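Local coordinates for CCHC-type domain-containing protein (Trypanosoma brucei brucei, PDB 7C45) that binds RNA and probably degrades it from the 3' end as an RNase D-type exonuclease, trimming guide RNA, at residues G55-V60 with F73-L78; E216-Q221 with E249-P254. All coordinates share one frame; numbering follows the deposited sequence.

Contact 1 of 2, residues G55-V60 with F73-L78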
# COMPACT_ATOMS: atom_id res chain seq x y z
N GLY A 55 -13.43 8.20 -7.58
CA GLY A 55 -14.26 8.32 -8.76
C GLY A 55 -14.44 6.98 -9.48
O GLY A 55 -14.11 5.92 -8.97
N ARG A 56 -14.98 7.07 -10.69
CA ARG A 56 -15.29 5.87 -11.47
C ARG A 56 -14.02 5.03 -11.65
O ARG A 56 -12.99 5.56 -12.04
CB ARG A 56 -15.85 6.26 -12.82
CG ARG A 56 -16.31 5.11 -13.68
CD ARG A 56 -16.96 5.70 -14.93
NE ARG A 56 -17.40 4.69 -15.87
CZ ARG A 56 -18.07 4.98 -16.98
NH1 ARG A 56 -18.38 6.24 -17.26
NH2 ARG A 56 -18.44 4.00 -17.79
N ILE A 57 -14.10 3.74 -11.33
CA ILE A 57 -12.92 2.90 -11.48
C ILE A 57 -12.48 2.87 -12.94
O ILE A 57 -13.29 2.65 -13.84
CB ILE A 57 -13.20 1.48 -10.98
CG1 ILE A 57 -13.30 1.46 -9.45
CG2 ILE A 57 -12.10 0.56 -11.46
CD1 ILE A 57 -13.76 0.15 -8.90
N SER A 58 -11.19 3.11 -13.17
CA SER A 58 -10.61 3.04 -14.50
C SER A 58 -9.79 1.76 -14.67
O SER A 58 -10.05 0.95 -15.56
CB SER A 58 -9.74 4.27 -14.76
OG SER A 58 -9.14 4.23 -16.04
N LEU A 59 -8.80 1.58 -13.80
CA LEU A 59 -7.93 0.41 -13.78
C LEU A 59 -8.00 -0.27 -12.42
O LEU A 59 -8.13 0.39 -11.39
CB LEU A 59 -6.47 0.81 -14.05
CG LEU A 59 -6.15 1.50 -15.37
CD1 LEU A 59 -4.68 1.94 -15.44
CD2 LEU A 59 -6.53 0.58 -16.57
N VAL A 60 -7.93 -1.60 -12.41
CA VAL A 60 -7.55 -2.37 -11.23
C VAL A 60 -6.24 -3.07 -11.56
O VAL A 60 -6.14 -3.70 -12.62
CB VAL A 60 -8.63 -3.38 -10.81
CG1 VAL A 60 -8.11 -4.27 -9.66
CG2 VAL A 60 -9.92 -2.65 -10.44
N PHE A 73 -5.93 -4.21 -15.32
CA PHE A 73 -7.28 -4.54 -15.75
C PHE A 73 -7.97 -3.26 -16.18
O PHE A 73 -8.18 -2.37 -15.36
CB PHE A 73 -8.06 -5.22 -14.63
CG PHE A 73 -7.59 -6.60 -14.32
CD1 PHE A 73 -7.98 -7.66 -15.11
CD2 PHE A 73 -6.76 -6.84 -13.24
CE1 PHE A 73 -7.56 -8.95 -14.84
CE2 PHE A 73 -6.34 -8.14 -12.94
CZ PHE A 73 -6.75 -9.19 -13.74
N ASP A 74 -8.32 -3.17 -17.46
CA ASP A 74 -9.02 -2.00 -17.96
C ASP A 74 -10.51 -2.21 -17.70
O ASP A 74 -11.28 -2.67 -18.56
CB ASP A 74 -8.71 -1.77 -19.43
CG ASP A 74 -9.32 -0.49 -19.97
OD1 ASP A 74 -10.18 0.09 -19.29
OD2 ASP A 74 -8.96 -0.07 -21.08
N VAL A 75 -10.93 -1.89 -16.47
CA VAL A 75 -12.33 -2.06 -16.08
C VAL A 75 -13.23 -1.14 -16.90
O VAL A 75 -14.36 -1.51 -17.25
CB VAL A 75 -12.46 -1.84 -14.56
CG1 VAL A 75 -13.93 -1.89 -14.10
CG2 VAL A 75 -11.66 -2.88 -13.80
N LEU A 76 -12.77 0.07 -17.23
CA LEU A 76 -13.59 0.98 -18.03
C LEU A 76 -13.93 0.36 -19.37
O LEU A 76 -15.09 0.38 -19.81
CB LEU A 76 -12.86 2.31 -18.23
CG LEU A 76 -13.56 3.43 -18.98
CD1 LEU A 76 -14.78 3.89 -18.19
CD2 LEU A 76 -12.60 4.58 -19.30
N THR A 77 -12.95 -0.31 -20.00
CA THR A 77 -13.20 -0.90 -21.31
C THR A 77 -13.95 -2.23 -21.18
O THR A 77 -14.92 -2.46 -21.89
CB THR A 77 -11.88 -1.09 -22.05
OG1 THR A 77 -11.30 0.20 -22.32
CG2 THR A 77 -12.13 -1.80 -23.36
N LEU A 78 -13.52 -3.11 -20.26
CA LEU A 78 -14.18 -4.40 -20.08
C LEU A 78 -15.64 -4.25 -19.64
O LEU A 78 -16.48 -5.08 -20.00
CB LEU A 78 -13.43 -5.21 -19.03
CG LEU A 78 -12.02 -5.67 -19.39
CD1 LEU A 78 -11.33 -6.22 -18.14
CD2 LEU A 78 -12.08 -6.73 -20.50
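V60 and F73 face each other as an antiparallel hydrogen-bonded pair, and here the contact is tightest. F73 N meets V60 O at 2.8 Å, nearly along the C=O axis, while V60 N meets F73 O at 3.1 Å, in the carbonyl plane and on a lone pair. F73 O also receives a CA-H...O contact from L59 CA at 3.2 Å. With CG anti to its carbonyl carbon (chi1 -70°), the F73 ring presents its edge, in plane, to V60 O. Beside this pair, V60 CG2 touches V75 CG2 at 3.8 Å, and F83 of helix 80-92 reaches V60 and V75 and meets the F73 ring edge-to-face. The two strands form the hairpin 57-64/70-74 of the mixed sheet in this RNase H-like exonuclease domain; S58 and L59 both face E43, a calcium ligand, and so make a classic beta bulge. D74 stands at the N-cap position right before helix 75-78: OD1 accepts from T77 N at 2.9 Å and OD2 from T77 OG1, both meeting the carboxylate from above its plane, while R178 forms a salt bridge to OD2. Cross-segment bonding loosens here, since L76 N to S58 O is weak at 3.3 Å. Toward solvent, the extended R56 chain crosses L76 at about a right angle, and L76 CD1 lies over one guanidinium face, offset toward its rim, 3.6 Å from R56 NE.

Contact 2 of 2, residues E216-Q221 with E249-P254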
# COMPACT_ATOMS: atom_id res chain seq x y z
N GLU A 216 -3.59 -8.79 9.91
CA GLU A 216 -4.67 -9.30 9.07
C GLU A 216 -6.02 -9.01 9.71
O GLU A 216 -6.96 -8.58 9.03
CB GLU A 216 -4.52 -10.81 8.84
CG GLU A 216 -3.48 -11.21 7.80
CD GLU A 216 -3.36 -12.73 7.65
OE1 GLU A 216 -3.60 -13.45 8.62
OE2 GLU A 216 -3.06 -13.19 6.53
N ARG A 217 -6.13 -9.22 11.03
CA ARG A 217 -7.37 -8.96 11.73
C ARG A 217 -7.69 -7.47 11.73
O ARG A 217 -8.84 -7.06 11.53
CB ARG A 217 -7.30 -9.51 13.16
CG ARG A 217 -7.22 -11.03 13.23
CD ARG A 217 -8.42 -11.68 12.57
NE ARG A 217 -8.21 -11.90 11.14
CZ ARG A 217 -9.15 -11.82 10.20
NH1 ARG A 217 -8.84 -12.05 8.93
NH2 ARG A 217 -10.40 -11.50 10.52
N LEU A 218 -6.67 -6.64 11.92
CA LEU A 218 -6.89 -5.20 11.89
C LEU A 218 -7.31 -4.76 10.50
O LEU A 218 -8.26 -3.97 10.35
CB LEU A 218 -5.62 -4.49 12.35
CG LEU A 218 -5.58 -2.96 12.25
CD1 LEU A 218 -6.75 -2.29 13.01
CD2 LEU A 218 -4.24 -2.46 12.80
N THR A 219 -6.67 -5.30 9.47
CA THR A 219 -7.11 -5.00 8.11
C THR A 219 -8.55 -5.47 7.88
O THR A 219 -9.33 -4.79 7.20
CB THR A 219 -6.18 -5.63 7.09
OG1 THR A 219 -4.82 -5.23 7.36
CG2 THR A 219 -6.56 -5.20 5.70
N ALA A 220 -8.91 -6.66 8.39
CA ALA A 220 -10.28 -7.14 8.21
C ALA A 220 -11.28 -6.17 8.80
O ALA A 220 -12.38 -6.01 8.27
CB ALA A 220 -10.47 -8.51 8.82
N GLN A 221 -10.92 -5.52 9.92
CA GLN A 221 -11.80 -4.51 10.49
C GLN A 221 -11.99 -3.34 9.53
O GLN A 221 -13.08 -2.79 9.42
CB GLN A 221 -11.22 -4.02 11.82
CG GLN A 221 -12.09 -3.01 12.57
CD GLN A 221 -13.47 -3.56 12.86
OE1 GLN A 221 -14.46 -3.13 12.25
NE2 GLN A 221 -13.55 -4.53 13.77
N GLU A 249 -4.80 -0.26 19.75
CA GLU A 249 -4.78 -0.84 21.09
C GLU A 249 -5.41 -2.22 21.10
O GLU A 249 -4.90 -3.14 21.74
CB GLU A 249 -5.49 0.08 22.09
CG GLU A 249 -4.88 1.48 22.23
CD GLU A 249 -3.94 1.63 23.43
OE1 GLU A 249 -3.45 0.59 23.93
OE2 GLU A 249 -3.69 2.78 23.85
N ARG A 250 -6.51 -2.40 20.36
CA ARG A 250 -7.25 -3.65 20.38
C ARG A 250 -6.52 -4.76 19.63
O ARG A 250 -6.35 -5.87 20.15
CB ARG A 250 -8.64 -3.44 19.78
CG ARG A 250 -9.40 -4.71 19.52
CD ARG A 250 -10.77 -4.32 18.98
NE ARG A 250 -11.58 -5.48 18.62
CZ ARG A 250 -12.78 -5.39 18.06
NH1 ARG A 250 -13.46 -6.49 17.77
NH2 ARG A 250 -13.29 -4.20 17.80
N TYR A 251 -6.08 -4.49 18.41
CA TYR A 251 -5.53 -5.54 17.55
C TYR A 251 -4.04 -5.75 17.73
O TYR A 251 -3.55 -6.87 17.56
CB TYR A 251 -5.84 -5.23 16.08
CG TYR A 251 -7.32 -5.35 15.78
CD1 TYR A 251 -7.87 -6.58 15.41
CD2 TYR A 251 -8.17 -4.26 15.90
CE1 TYR A 251 -9.22 -6.71 15.16
CE2 TYR A 251 -9.53 -4.39 15.64
CZ TYR A 251 -10.04 -5.61 15.27
OH TYR A 251 -11.39 -5.75 15.03
N ILE A 252 -3.29 -4.70 18.03
CA ILE A 252 -1.85 -4.78 18.17
C ILE A 252 -1.43 -4.83 19.63
O ILE A 252 -0.49 -5.55 19.99
CB ILE A 252 -1.18 -3.59 17.44
CG1 ILE A 252 -1.70 -3.45 16.00
CG2 ILE A 252 0.32 -3.78 17.41
CD1 ILE A 252 -1.51 -4.70 15.15
N GLY A 253 -2.09 -4.07 20.50
CA GLY A 253 -1.70 -4.00 21.89
C GLY A 253 -1.28 -2.59 22.27
O GLY A 253 -1.48 -1.63 21.51
N PRO A 254 -0.69 -2.44 23.45
CA PRO A 254 -0.31 -1.11 23.93
C PRO A 254 0.81 -0.54 23.09
O PRO A 254 1.66 -1.26 22.57
CB PRO A 254 0.17 -1.37 25.36
CG PRO A 254 0.68 -2.75 25.30
CD PRO A 254 -0.26 -3.49 24.39
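This is a surface helix-helix contact, in which Y251 in the last turn of helix 245-251 lays its ring against the flank of helix 212-226. The geometry is that of a CH-pi contact: L218 CA stands 4.1 Å from the Y251 ring centroid, 19° off the ring normal. The opposite face of the ring carries R250 CG, offset toward the rim, so the ring is sandwiched between a helix backbone and the aliphatic part of its own neighbour. Around the face, R217 CB reaches Y251 CD1 at 3.7 Å and L218 CD1 reaches Y251 CD2 at 3.8 Å, the leucine crossing the ring obliquely with CG anti to its backbone N. Deeper in, L218 CD2 lies 4.2 Å from I252 CG1; helix 124-136 backs both residues through V126 and A130. G253, with positive phi, then takes the chain out of the helix, and its carbonyl accepts from W133. At the outer end, Q221 is bent at chi2 (57°), which brings its amide to the tip of the ring, where the R250 guanidinium has Y251 OH over its centre. Q221 NE2 donates to Y251 OH at 2.8 Å, almost straight, with the hydroxyl oxygen lying in the amide plane.

The two contacts are separate: their centres lie 31 Å apart, their nearest atoms about 15 Å, and contact 1 closes along the chain before contact 2 opens. Contact 1 adjoins the calcium site. The side chain of L59 is about 4 Å from that of E43, which binds calcium together with D41 and D191, and about 9 Å from a bound calcium ion; the nearest atom of the contact is about 5 Å from the RNA. Contact 2 stays about 13 Å from the RNA and away from the annotated sites. Its segment 249-254 runs out four residues before the zinc ligand C258, whereas contact 1 joins strand 57-64 to strand 70-74 and the short helix 75-78.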